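Local coordinates for fiber protein (Human adenovirus 16, PDB 3CNC) that probably attaches the virus to host cells by binding the receptor CD46 through its trimeric fiber knob, at residues 170-175 with 187-192; 149-154 with 174-179; 38-43 with 88-93; 67-72 with 206-211. One frame throughout, in Å; residues are numbered along the deposited sequence.

Contact 1. Residues 170-175 with 187-192; sequences VTVTLN and MNFSWS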
loop_
_atom_site.group_PDB
_atom_site.type_symbol
_atom_site.label_atom_id
_atom_site.label_comp_id
_atom_site.label_asym_id
_atom_site.label_seq_id
_atom_site.Cartn_x
_atom_site.Cartn_y
_atom_site.Cartn_z
ATOM N N VAL A 170 4.515 13.004 0.408
ATOM C CA VAL A 170 5.728 12.218 0.272
ATOM C C VAL A 170 6.116 11.977 -1.174
ATOM O O VAL A 170 5.272 11.613 -1.992
ATOM C CB VAL A 170 5.536 10.844 0.923
ATOM C CG1 VAL A 170 6.811 10.033 0.806
ATOM C CG2 VAL A 170 5.101 11.016 2.369
ATOM N N THR A 171 7.394 12.167 -1.487
ATOM C CA THR A 171 7.877 11.928 -2.844
ATOM C C THR A 171 9.061 10.997 -2.760
ATOM O O THR A 171 9.990 11.252 -2.001
ATOM C CB THR A 171 8.375 13.198 -3.546
ATOM O OG1 THR A 171 7.333 14.171 -3.579
ATOM C CG2 THR A 171 8.786 12.875 -4.980
ATOM N N VAL A 172 9.024 9.912 -3.524
ATOM C CA VAL A 172 10.132 8.980 -3.526
ATOM C C VAL A 172 10.766 9.053 -4.897
ATOM O O VAL A 172 10.073 8.998 -5.906
ATOM C CB VAL A 172 9.673 7.528 -3.278
ATOM C CG1 VAL A 172 10.874 6.634 -3.094
ATOM C CG2 VAL A 172 8.778 7.463 -2.071
ATOM N N THR A 173 12.081 9.209 -4.941
ATOM C CA THR A 173 12.770 9.257 -6.217
ATOM C C THR A 173 13.648 8.020 -6.307
ATOM O O THR A 173 14.412 7.735 -5.388
ATOM C CB THR A 173 13.657 10.506 -6.344
ATOM O OG1 THR A 173 12.884 11.676 -6.046
ATOM C CG2 THR A 173 14.207 10.616 -7.773
ATOM N N LEU A 174 13.527 7.274 -7.402
ATOM C CA LEU A 174 14.334 6.067 -7.572
ATOM C C LEU A 174 15.355 6.265 -8.705
ATOM O O LEU A 174 14.988 6.680 -9.802
ATOM C CB LEU A 174 13.429 4.866 -7.880
ATOM C CG LEU A 174 12.278 4.560 -6.901
ATOM C CD1 LEU A 174 11.409 3.442 -7.442
ATOM C CD2 LEU A 174 12.831 4.170 -5.549
ATOM N N ASN A 175 16.624 5.979 -8.419
ATOM C CA ASN A 175 17.699 6.095 -9.399
ATOM C C ASN A 175 17.570 7.214 -10.414
ATOM O O ASN A 175 17.581 6.919 -11.606
ATOM C CB ASN A 175 17.811 4.845 -10.274
ATOM C CG ASN A 175 17.945 3.583 -9.501
ATOM O OD1 ASN A 175 18.616 3.537 -8.477
ATOM N ND2 ASN A 175 17.332 2.520 -10.015
ATOM N N MET A 187 17.831 6.276 -3.904
ATOM C CA MET A 187 16.479 6.216 -3.362
ATOM C C MET A 187 16.296 7.429 -2.453
ATOM O O MET A 187 16.860 7.481 -1.369
ATOM C CB MET A 187 16.291 4.918 -2.575
ATOM C CG MET A 187 14.871 4.682 -2.086
ATOM S SD MET A 187 14.632 2.968 -1.552
ATOM C CE MET A 187 14.924 3.093 0.132
ATOM N N ASN A 188 15.519 8.409 -2.895
ATOM C CA ASN A 188 15.308 9.610 -2.093
ATOM C C ASN A 188 13.881 9.786 -1.621
ATOM O O ASN A 188 12.928 9.510 -2.353
ATOM C CB ASN A 188 15.724 10.864 -2.870
ATOM C CG ASN A 188 17.174 10.831 -3.274
ATOM O OD1 ASN A 188 17.962 10.073 -2.713
ATOM N ND2 ASN A 188 17.543 11.659 -4.241
ATOM N N PHE A 189 13.743 10.245 -0.385
ATOM C CA PHE A 189 12.434 10.487 0.183
ATOM C C PHE A 189 12.388 11.925 0.661
ATOM O O PHE A 189 13.390 12.459 1.145
ATOM C CB PHE A 189 12.174 9.587 1.390
ATOM C CG PHE A 189 12.316 8.130 1.112
ATOM C CD1 PHE A 189 13.564 7.529 1.125
ATOM C CD2 PHE A 189 11.191 7.350 0.857
ATOM C CE1 PHE A 189 13.701 6.163 0.893
ATOM C CE2 PHE A 189 11.307 5.977 0.622
ATOM C CZ PHE A 189 12.560 5.380 0.639
ATOM N N SER A 190 11.232 12.552 0.502
ATOM C CA SER A 190 11.032 13.907 0.978
ATOM C C SER A 190 9.585 14.015 1.461
ATOM O O SER A 190 8.668 13.508 0.813
ATOM C CB SER A 190 11.319 14.956 -0.116
ATOM O OG SER A 190 10.352 14.955 -1.146
ATOM N N TRP A 191 9.410 14.641 2.622
ATOM C CA TRP A 191 8.097 14.852 3.226
ATOM C C TRP A 191 7.837 16.341 3.142
ATOM O O TRP A 191 8.714 17.139 3.452
ATOM C CB TRP A 191 8.104 14.447 4.698
ATOM C CG TRP A 191 8.262 12.990 4.945
ATOM C CD1 TRP A 191 7.291 12.121 5.332
ATOM C CD2 TRP A 191 9.484 12.242 4.906
ATOM N NE1 TRP A 191 7.829 10.878 5.551
ATOM C CE2 TRP A 191 9.172 10.920 5.297
ATOM C CE3 TRP A 191 10.811 12.559 4.581
ATOM C CZ2 TRP A 191 10.142 9.909 5.379
ATOM C CZ3 TRP A 191 11.783 11.551 4.661
ATOM C CH2 TRP A 191 11.439 10.241 5.058
ATOM N N SER A 192 6.635 16.720 2.742
ATOM C CA SER A 192 6.333 18.135 2.624
ATOM C C SER A 192 5.152 18.597 3.464
ATOM O O SER A 192 4.039 18.083 3.335
ATOM C CB SER A 192 6.087 18.483 1.158
ATOM O OG SER A 192 5.755 19.847 1.017
#
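The beta hairpin of strands 165-174 and 185-194 lies in the middle of a four-stranded sheet of the knob, and its two arms meet here in regular antiparallel register. Two hydrogen-bonded pairs hold the backbone. Thr173 and Asn188 form the tighter one: Thr173 N reaches Asn188 O at 2.7 Å, and Asn188 N returns to Thr173 O at 2.8 Å. Between Thr171 and Ser190 the bonds are longer, 3.0 Å from Thr171 N to Ser190 O and 3.1 Å from Ser190 N to Thr171 O, the latter the more bent.

The face bearing Val170, Val172, Leu174, Met187, Phe189 and Trp191 is apolar, and its cross-strand neighbours lie side by side. Val172 CG1 makes an off-centre CH-pi contact, 4.3 Å from the centroid of the Phe189 ring, while Met187, bent at its thioether, sets CE at that ring's edge. Val170 CG2 touches Trp191 CD1 at 3.8 Å. Phe211 of the other sheet covers both valines. The reverse face carries Thr171, Thr173, Asn188 and Ser190, and Asn188 OD1 accepts a hydrogen bond from Leu92 N of strand 85-94. One oily and one polar face are characteristic of a sheet in an antiparallel beta sandwich.

Contact 2. Residues 149-154 with 174-179; sequences EDYIYG and LNRRML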
loop_
_atom_site.group_PDB
_atom_site.type_symbol
_atom_site.label_atom_id
_atom_site.label_comp_id
_atom_site.label_asym_id
_atom_site.label_seq_id
_atom_site.Cartn_x
_atom_site.Cartn_y
_atom_site.Cartn_z
ATOM N N GLU A 149 8.997 8.750 -14.592
ATOM C CA GLU A 149 8.596 7.395 -14.166
ATOM C C GLU A 149 9.425 7.002 -12.948
ATOM O O GLU A 149 9.230 5.928 -12.371
ATOM C CB GLU A 149 8.880 6.338 -15.240
ATOM C CG GLU A 149 8.862 6.837 -16.649
ATOM C CD GLU A 149 10.198 7.407 -17.100
ATOM O OE1 GLU A 149 11.084 6.621 -17.498
ATOM O OE2 GLU A 149 10.353 8.641 -17.057
ATOM N N ASP A 150 10.384 7.847 -12.588
ATOM C CA ASP A 150 11.239 7.566 -11.443
ATOM C C ASP A 150 10.657 8.069 -10.134
ATOM O O ASP A 150 11.320 8.001 -9.102
ATOM C CB ASP A 150 12.624 8.177 -11.654
ATOM C CG ASP A 150 13.445 7.424 -12.695
ATOM O OD1 ASP A 150 12.911 6.485 -13.328
ATOM O OD2 ASP A 150 14.632 7.772 -12.881
ATOM N N TYR A 151 9.414 8.547 -10.165
ATOM C CA TYR A 151 8.791 9.080 -8.957
ATOM C C TYR A 151 7.557 8.358 -8.425
ATOM O O TYR A 151 6.689 7.916 -9.186
ATOM C CB TYR A 151 8.379 10.542 -9.161
ATOM C CG TYR A 151 9.484 11.499 -9.517
ATOM C CD1 TYR A 151 9.631 11.967 -10.824
ATOM C CD2 TYR A 151 10.356 11.979 -8.539
ATOM C CE1 TYR A 151 10.620 12.898 -11.151
ATOM C CE2 TYR A 151 11.346 12.910 -8.848
ATOM C CZ TYR A 151 11.471 13.369 -10.156
ATOM O OH TYR A 151 12.427 14.313 -10.453
ATOM N N ILE A 152 7.477 8.276 -7.101
ATOM C CA ILE A 152 6.332 7.689 -6.427
ATOM C C ILE A 152 5.822 8.812 -5.528
ATOM O O ILE A 152 6.609 9.431 -4.801
ATOM C CB ILE A 152 6.728 6.484 -5.519
ATOM C CG1 ILE A 152 7.166 5.284 -6.361
ATOM C CG2 ILE A 152 5.561 6.097 -4.643
ATOM C CD1 ILE A 152 7.809 4.156 -5.538
ATOM N N TYR A 153 4.525 9.097 -5.590
ATOM C CA TYR A 153 3.937 10.120 -4.741
ATOM C C TYR A 153 2.927 9.453 -3.815
ATOM O O TYR A 153 2.292 8.459 -4.180
ATOM C CB TYR A 153 3.249 11.208 -5.572
ATOM C CG TYR A 153 4.130 11.781 -6.655
ATOM C CD1 TYR A 153 4.156 11.209 -7.928
ATOM C CD2 TYR A 153 4.971 12.868 -6.400
ATOM C CE1 TYR A 153 5.001 11.700 -8.922
ATOM C CE2 TYR A 153 5.823 13.372 -7.391
ATOM C CZ TYR A 153 5.829 12.779 -8.651
ATOM O OH TYR A 153 6.652 13.255 -9.641
ATOM N N GLY A 154 2.786 9.989 -2.608
ATOM C CA GLY A 154 1.857 9.414 -1.658
ATOM C C GLY A 154 1.646 10.341 -0.485
ATOM O O GLY A 154 1.830 11.557 -0.610
ATOM N N LEU A 174 13.527 7.274 -7.402
ATOM C CA LEU A 174 14.334 6.067 -7.572
ATOM C C LEU A 174 15.355 6.265 -8.705
ATOM O O LEU A 174 14.988 6.680 -9.802
ATOM C CB LEU A 174 13.429 4.866 -7.880
ATOM C CG LEU A 174 12.278 4.560 -6.901
ATOM C CD1 LEU A 174 11.409 3.442 -7.442
ATOM C CD2 LEU A 174 12.831 4.170 -5.549
ATOM N N ASN A 175 16.624 5.979 -8.419
ATOM C CA ASN A 175 17.699 6.095 -9.399
ATOM C C ASN A 175 17.570 7.214 -10.414
ATOM O O ASN A 175 17.581 6.919 -11.606
ATOM C CB ASN A 175 17.811 4.845 -10.274
ATOM C CG ASN A 175 17.945 3.583 -9.501
ATOM O OD1 ASN A 175 18.616 3.537 -8.477
ATOM N ND2 ASN A 175 17.332 2.520 -10.015
ATOM N N ARG A 176 17.450 8.475 -10.048
ATOM C CA ARG A 176 17.344 9.397 -11.173
ATOM C C ARG A 176 18.660 10.106 -11.455
ATOM O O ARG A 176 18.980 10.413 -12.607
ATOM C CB ARG A 176 16.224 10.409 -10.972
ATOM C CG ARG A 176 15.536 10.709 -12.283
ATOM C CD ARG A 176 14.582 11.875 -12.207
ATOM N NE ARG A 176 15.284 13.133 -12.011
ATOM C CZ ARG A 176 14.801 14.307 -12.388
ATOM N NH1 ARG A 176 13.621 14.372 -12.984
ATOM N NH2 ARG A 176 15.493 15.413 -12.166
ATOM N N ARG A 177 19.430 10.347 -10.398
ATOM C CA ARG A 177 20.715 11.001 -10.538
ATOM C C ARG A 177 21.781 10.256 -9.763
ATOM O O ARG A 177 21.535 9.760 -8.661
ATOM C CB ARG A 177 20.671 12.441 -10.001
ATOM C CG ARG A 177 19.800 13.427 -10.761
ATOM C CD ARG A 177 20.031 14.843 -10.219
ATOM N NE ARG A 177 18.996 15.801 -10.612
ATOM C CZ ARG A 177 18.845 16.311 -11.835
ATOM N NH1 ARG A 177 19.669 15.961 -12.817
ATOM N NH2 ARG A 177 17.862 17.177 -12.077
ATOM N N MET A 178 22.963 10.153 -10.353
ATOM C CA MET A 178 24.078 9.548 -9.652
ATOM C C MET A 178 24.856 10.756 -9.135
ATOM O O MET A 178 24.792 11.841 -9.729
ATOM C CB MET A 178 24.922 8.693 -10.583
ATOM C CG MET A 178 24.669 7.228 -10.372
ATOM S SD MET A 178 25.721 6.240 -11.406
ATOM C CE MET A 178 24.575 5.784 -12.736
ATOM N N LEU A 179 25.571 10.582 -8.029
ATOM C CA LEU A 179 26.295 11.690 -7.427
ATOM C C LEU A 179 27.819 11.525 -7.390
ATOM O O LEU A 179 28.544 12.503 -7.184
ATOM C CB LEU A 179 25.744 11.924 -6.014
ATOM C CG LEU A 179 24.208 11.989 -5.917
ATOM C CD1 LEU A 179 23.794 12.011 -4.455
ATOM C CD2 LEU A 179 23.669 13.213 -6.653
#
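Leu174 N donates to Asp150 O over 2.9 Å, nearly straight at 165° and in the carbonyl plane, so that the end of strand 165-174 is tied to the residue just before strand 151-159. Beyond Leu174 the chain turns through Asn175, whose backbone takes left-handed torsions. The Asn175 amide group braces the turn by accepting from Ala186 N and donating to the carbonyls of Pro132 and Tyr137.

The side chain of Asp150 points into this bend. Its OD2 lies 3.1 Å from Arg176 CG and 3.3 Å from Leu174 O, with Asn175 O equally close to it; two carbonyl oxygens this close could raise the carboxylate pKa. Against this, the positive charge of Arg176 may steady it without contact, NE lying 5.5 Å from Asp150 OD2. This is where the HI loop of the adenovirus knob leaves its sheet, a loop that may take part in CD46 association.

Arg176 instead bends at chi3 (68°) and carries its head group to Tyr151. The phenol oxygen sits over one guanidinium face, Tyr151 OH to Arg176 NH1 being 2.8 Å, but at an angle too poor for a hydrogen bond. NH1 in turn lies at the ring's edge, with the two planes 58° apart. On the other side of the strand, Ile152 CD1 crosses Leu174 CD1 obliquely at 4.1 Å, and Ile152 also packs on Phe212 of the second subunit.

Contact 3. Residues 38-43 with 88-93; sequences ANCVIK and IDVNLA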
loop_
_atom_site.group_PDB
_atom_site.type_symbol
_atom_site.label_atom_id
_atom_site.label_comp_id
_atom_site.label_asym_id
_atom_site.label_seq_id
_atom_site.Cartn_x
_atom_site.Cartn_y
_atom_site.Cartn_z
ATOM N N ALA A 38 19.462 6.983 16.799
ATOM C CA ALA A 38 19.690 8.030 15.807
ATOM C C ALA A 38 20.699 7.475 14.806
ATOM O O ALA A 38 21.810 7.081 15.177
ATOM C CB ALA A 38 20.226 9.299 16.478
ATOM N N ASN A 39 20.305 7.440 13.538
ATOM C CA ASN A 39 21.153 6.881 12.487
ATOM C C ASN A 39 21.089 7.710 11.210
ATOM O O ASN A 39 21.709 7.363 10.205
ATOM C CB ASN A 39 20.667 5.458 12.169
ATOM C CG ASN A 39 19.198 5.434 11.674
ATOM O OD1 ASN A 39 18.553 6.475 11.584
ATOM N ND2 ASN A 39 18.680 4.242 11.360
ATOM N N CYS A 40 20.363 8.819 11.253
ATOM C CA CYS A 40 20.167 9.610 10.056
ATOM C C CYS A 40 20.366 11.123 10.234
ATOM O O CYS A 40 20.001 11.689 11.265
ATOM C CB CYS A 40 18.752 9.297 9.552
ATOM S SG CYS A 40 18.262 9.964 7.971
ATOM N N VAL A 41 20.933 11.769 9.216
ATOM C CA VAL A 41 21.174 13.211 9.246
ATOM C C VAL A 41 20.233 13.974 8.317
ATOM O O VAL A 41 20.260 13.797 7.098
ATOM C CB VAL A 41 22.625 13.556 8.847
ATOM C CG1 VAL A 41 22.833 15.056 8.916
ATOM C CG2 VAL A 41 23.606 12.844 9.766
ATOM N N ILE A 42 19.417 14.839 8.902
ATOM C CA ILE A 42 18.462 15.628 8.144
ATOM C C ILE A 42 18.899 17.082 7.983
ATOM O O ILE A 42 18.493 17.752 7.023
ATOM C CB ILE A 42 17.053 15.571 8.816
ATOM C CG1 ILE A 42 16.163 14.598 8.054
ATOM C CG2 ILE A 42 16.395 16.933 8.830
ATOM C CD1 ILE A 42 16.745 13.219 7.925
ATOM N N LYS A 43 19.723 17.574 8.907
ATOM C CA LYS A 43 20.181 18.962 8.832
ATOM C C LYS A 43 21.305 19.164 7.820
ATOM O O LYS A 43 22.286 18.409 7.802
ATOM C CB LYS A 43 20.651 19.463 10.202
ATOM C CG LYS A 43 20.984 20.951 10.203
ATOM C CD LYS A 43 21.647 21.397 11.495
ATOM C CE LYS A 43 22.090 22.851 11.402
ATOM N NZ LYS A 43 22.902 23.262 12.582
ATOM N N ILE A 88 11.393 17.929 4.378
ATOM C CA ILE A 88 12.436 17.074 4.922
ATOM C C ILE A 88 12.923 16.116 3.837
ATOM O O ILE A 88 12.130 15.550 3.085
ATOM C CB ILE A 88 11.899 16.271 6.107
ATOM C CG1 ILE A 88 11.369 17.244 7.161
ATOM C CG2 ILE A 88 12.984 15.353 6.661
ATOM C CD1 ILE A 88 10.565 16.582 8.234
ATOM N N ASP A 89 14.235 15.936 3.761
ATOM C CA ASP A 89 14.818 15.061 2.757
ATOM C C ASP A 89 15.710 14.029 3.372
ATOM O O ASP A 89 16.454 14.313 4.305
ATOM C CB ASP A 89 15.664 15.855 1.757
ATOM C CG ASP A 89 14.833 16.609 0.750
ATOM O OD1 ASP A 89 14.103 15.962 -0.025
ATOM O OD2 ASP A 89 14.919 17.850 0.725
ATOM N N VAL A 90 15.631 12.821 2.839
ATOM C CA VAL A 90 16.480 11.736 3.274
ATOM C C VAL A 90 16.922 11.145 1.948
ATOM O O VAL A 90 16.109 10.624 1.187
ATOM C CB VAL A 90 15.707 10.689 4.092
ATOM C CG1 VAL A 90 16.576 9.468 4.321
ATOM C CG2 VAL A 90 15.284 11.287 5.427
ATOM N N ASN A 91 18.208 11.261 1.651
ATOM C CA ASN A 91 18.721 10.743 0.396
ATOM C C ASN A 91 19.533 9.492 0.672
ATOM O O ASN A 91 20.282 9.434 1.646
ATOM C CB ASN A 91 19.587 11.805 -0.292
ATOM C CG ASN A 91 18.917 13.174 -0.315
ATOM O OD1 ASN A 91 17.763 13.317 -0.739
ATOM N ND2 ASN A 91 19.643 14.190 0.143
ATOM N N LEU A 92 19.374 8.490 -0.185
ATOM C CA LEU A 92 20.089 7.224 -0.039
ATOM C C LEU A 92 20.832 6.867 -1.327
ATOM O O LEU A 92 20.235 6.816 -2.415
ATOM C CB LEU A 92 19.100 6.110 0.312
ATOM C CG LEU A 92 18.757 5.811 1.777
ATOM C CD1 LEU A 92 18.580 7.077 2.569
ATOM C CD2 LEU A 92 17.497 4.956 1.819
ATOM N N ALA A 93 22.136 6.634 -1.205
ATOM C CA ALA A 93 22.957 6.271 -2.353
ATOM C C ALA A 93 23.634 4.936 -2.059
ATOM O O ALA A 93 24.223 4.752 -0.996
ATOM C CB ALA A 93 23.999 7.360 -2.622
HETATM O O HOH W 1 18.902 16.461 4.130
#
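No aromatic ring takes part here, and the flat group that is touched is the backbone carbonyl of Asp89, on strand 85-94. Ile42 lays its CG1-CD1 branch against that carbonyl, both carbons being 3.8 Å from Asp89 O. A single water also reaches the same oxygen, donating one proton to Asp89 O at 3.3 Å and the other to Ile42 O at 3.2 Å, so that two backbones too far apart to pair directly are joined through solvent.

The rest is apolar. Ile42 spans the gap with an unusual first torsion (chi1 -102°), and this twist carries its longer branch across two strand residues at once. Its CG1 meets Ile88 CG2 at 3.6 Å, and its CD1 packs closely on Val90 CG2 at 3.5 Å; in both cases the side chains cross obliquely. Cys40, with SG anti to the backbone N (chi1 -173°), comes from the same loop and settles tip-on against Val90. Its sulfur is 4.1 Å from Val90 CG1 and as far from CG2, resting between the two methyls.

Asp50 fixes the loop by accepting a hydrogen bond from Ile42 N, while Cys40 also touches Cys51 and Leu53 of strand 51-60. Thus the connection between strands 29-31 and 51-60 packs its apolar side chains against strand 85-94 at the edge of the knob's antiparallel beta sandwich.

Contact 4. Residues 67-72 with 206-211; sequences YITLMG and LITSPF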
loop_
_atom_site.group_PDB
_atom_site.type_symbol
_atom_site.label_atom_id
_atom_site.label_comp_id
_atom_site.label_asym_id
_atom_site.label_seq_id
_atom_site.Cartn_x
_atom_site.Cartn_y
_atom_site.Cartn_z
ATOM N N TYR A 67 8.684 0.099 3.767
ATOM C CA TYR A 67 8.088 0.711 4.954
ATOM C C TYR A 67 9.065 1.771 5.468
ATOM O O TYR A 67 10.233 1.482 5.689
ATOM C CB TYR A 67 7.880 -0.356 6.032
ATOM C CG TYR A 67 7.383 0.167 7.367
ATOM C CD1 TYR A 67 6.027 0.142 7.683
ATOM C CD2 TYR A 67 8.280 0.640 8.337
ATOM C CE1 TYR A 67 5.567 0.559 8.937
ATOM C CE2 TYR A 67 7.832 1.069 9.600
ATOM C CZ TYR A 67 6.478 1.019 9.891
ATOM O OH TYR A 67 6.029 1.386 11.134
ATOM N N ILE A 68 8.594 2.995 5.671
ATOM C CA ILE A 68 9.495 4.037 6.142
ATOM C C ILE A 68 8.841 5.011 7.093
ATOM O O ILE A 68 7.695 5.427 6.898
ATOM C CB ILE A 68 10.110 4.847 4.962
ATOM C CG1 ILE A 68 11.196 5.794 5.482
ATOM C CG2 ILE A 68 9.006 5.639 4.229
ATOM C CD1 ILE A 68 12.109 6.351 4.389
ATOM N N THR A 69 9.610 5.377 8.113
ATOM C CA THR A 69 9.169 6.309 9.128
ATOM C C THR A 69 10.349 7.094 9.732
ATOM O O THR A 69 11.472 6.586 9.838
ATOM C CB THR A 69 8.416 5.555 10.253
ATOM O OG1 THR A 69 7.502 6.451 10.885
ATOM C CG2 THR A 69 9.386 5.009 11.283
ATOM N N LEU A 70 10.072 8.335 10.126
ATOM C CA LEU A 70 11.072 9.220 10.726
ATOM C C LEU A 70 10.721 9.653 12.156
ATOM O O LEU A 70 9.565 9.970 12.456
ATOM C CB LEU A 70 11.207 10.488 9.895
ATOM C CG LEU A 70 12.438 10.759 9.047
ATOM C CD1 LEU A 70 12.345 12.211 8.606
ATOM C CD2 LEU A 70 13.739 10.542 9.831
ATOM N N MET A 71 11.717 9.673 13.035
ATOM C CA MET A 71 11.490 10.149 14.400
ATOM C C MET A 71 12.609 11.112 14.796
ATOM O O MET A 71 13.779 10.731 14.824
ATOM C CB MET A 71 11.432 8.999 15.406
ATOM C CG MET A 71 10.990 9.491 16.782
ATOM S SD MET A 71 11.203 8.322 18.136
ATOM C CE MET A 71 9.547 7.725 18.316
ATOM N N GLY A 72 12.247 12.360 15.089
ATOM C CA GLY A 72 13.234 13.362 15.472
ATOM C C GLY A 72 14.079 12.998 16.688
ATOM O O GLY A 72 13.611 12.319 17.604
ATOM N N LEU A 206 9.447 15.027 16.407
ATOM C CA LEU A 206 8.950 14.915 15.038
ATOM C C LEU A 206 8.737 13.445 14.664
ATOM O O LEU A 206 9.678 12.652 14.636
ATOM C CB LEU A 206 9.944 15.582 14.075
ATOM C CG LEU A 206 9.824 15.326 12.572
ATOM C CD1 LEU A 206 8.452 15.712 12.086
ATOM C CD2 LEU A 206 10.884 16.129 11.841
ATOM N N ILE A 207 7.485 13.100 14.387
ATOM C CA ILE A 207 7.119 11.737 14.026
ATOM C C ILE A 207 6.296 11.716 12.738
ATOM O O ILE A 207 5.218 12.311 12.677
ATOM C CB ILE A 207 6.264 11.069 15.143
ATOM C CG1 ILE A 207 7.050 11.037 16.458
ATOM C CG2 ILE A 207 5.856 9.643 14.727
ATOM C CD1 ILE A 207 6.241 10.510 17.644
ATOM N N THR A 208 6.814 11.057 11.705
ATOM C CA THR A 208 6.058 10.930 10.451
ATOM C C THR A 208 5.420 9.552 10.557
ATOM O O THR A 208 6.089 8.584 10.927
ATOM C CB THR A 208 6.968 10.986 9.176
ATOM O OG1 THR A 208 7.911 9.910 9.203
ATOM C CG2 THR A 208 7.740 12.324 9.111
ATOM N N SER A 209 4.125 9.457 10.284
ATOM C CA SER A 209 3.484 8.158 10.379
ATOM C C SER A 209 3.953 7.292 9.205
ATOM O O SER A 209 4.429 7.801 8.180
ATOM C CB SER A 209 1.953 8.294 10.399
ATOM O OG SER A 209 1.444 8.843 9.199
ATOM N N PRO A 210 3.846 5.967 9.359
ATOM C CA PRO A 210 4.238 4.964 8.366
ATOM C C PRO A 210 3.843 5.250 6.922
ATOM O O PRO A 210 2.671 5.465 6.617
ATOM C CB PRO A 210 3.575 3.688 8.897
ATOM C CG PRO A 210 3.718 3.858 10.384
ATOM C CD PRO A 210 3.309 5.318 10.571
ATOM N N PHE A 211 4.829 5.261 6.034
ATOM C CA PHE A 211 4.547 5.447 4.619
ATOM C C PHE A 211 4.808 4.105 3.912
ATOM O O PHE A 211 5.859 3.488 4.114
ATOM C CB PHE A 211 5.433 6.532 4.010
ATOM C CG PHE A 211 5.217 6.710 2.532
ATOM C CD1 PHE A 211 3.994 7.160 2.048
ATOM C CD2 PHE A 211 6.214 6.372 1.622
ATOM C CE1 PHE A 211 3.768 7.266 0.681
ATOM C CE2 PHE A 211 5.998 6.475 0.247
ATOM C CZ PHE A 211 4.775 6.921 -0.223
#
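Tyr67 and Pro210 lie side by side and point the same way, the phenol sliding along the pyrrolidine: Tyr67 CE1 is 3.7 Å from Pro210 CB, and Tyr67 OH is 3.5 Å from Pro210 CG. The hydroxyl itself is hydrogen-bonded to Tyr137 OH of the third subunit, so this pair stands at the trimer interface, where Tyr151 of that subunit covers Pro210.

Ile68 and Phe211 cross obliquely instead. Both begin with the chain anti to the backbone N, and Ile68 CG2 comes in plane at the edge of the phenyl ring, 3.7 Å from Phe211 CB. Beneath them the backbones make an antiparallel hydrogen-bonded pair, with Phe211 N to Ile68 O at 3.0 Å the straighter bond.

Here the chain enters strand 211-216, the edge partner of strand 63-72 in the second sheet of the knob. The register then slips by one residue between Ile68 and Met71, and a side chain bridges the slip. Thr208, its OG1 in the crowded position between N and carbonyl carbon (chi1 61°), takes Leu70 N at 2.8 Å where a carbonyl would normally serve. Thr208 N returns the bond to Leu70 O at 165°, so one residue grips Leu70 through both backbone and hydroxyl.

Next to it, Thr69 OG1 lies 2.6 Å from Thr208 O. At the far end Gly72 N meets a lone pair of Leu206 O at 2.6 Å.

How the contacts relate
Contacts 1, 2 and 3 all reach the four-stranded sheet ordered 85-94, 185-194, 165-174, 151-159, while contact 4 belongs to the sheet packed against it. Contact 1 is central: its centre lies about 7 Å from that of contact 2, with which it shares Leu174 and Asn175, about 11 Å from contact 3 and about 13 Å from contact 4. Phe211 and Ile68 of contact 4 press on its valines and Phe189, joining the two sheets of the sandwich. Along the chain, contacts 1 and 2 are nested within the long loop closed by contact 4, whereas contacts 3 and 4 interleave. Contacts 2 and 4, about 20 Å apart between centres, face different neighbouring subunits of the trimer.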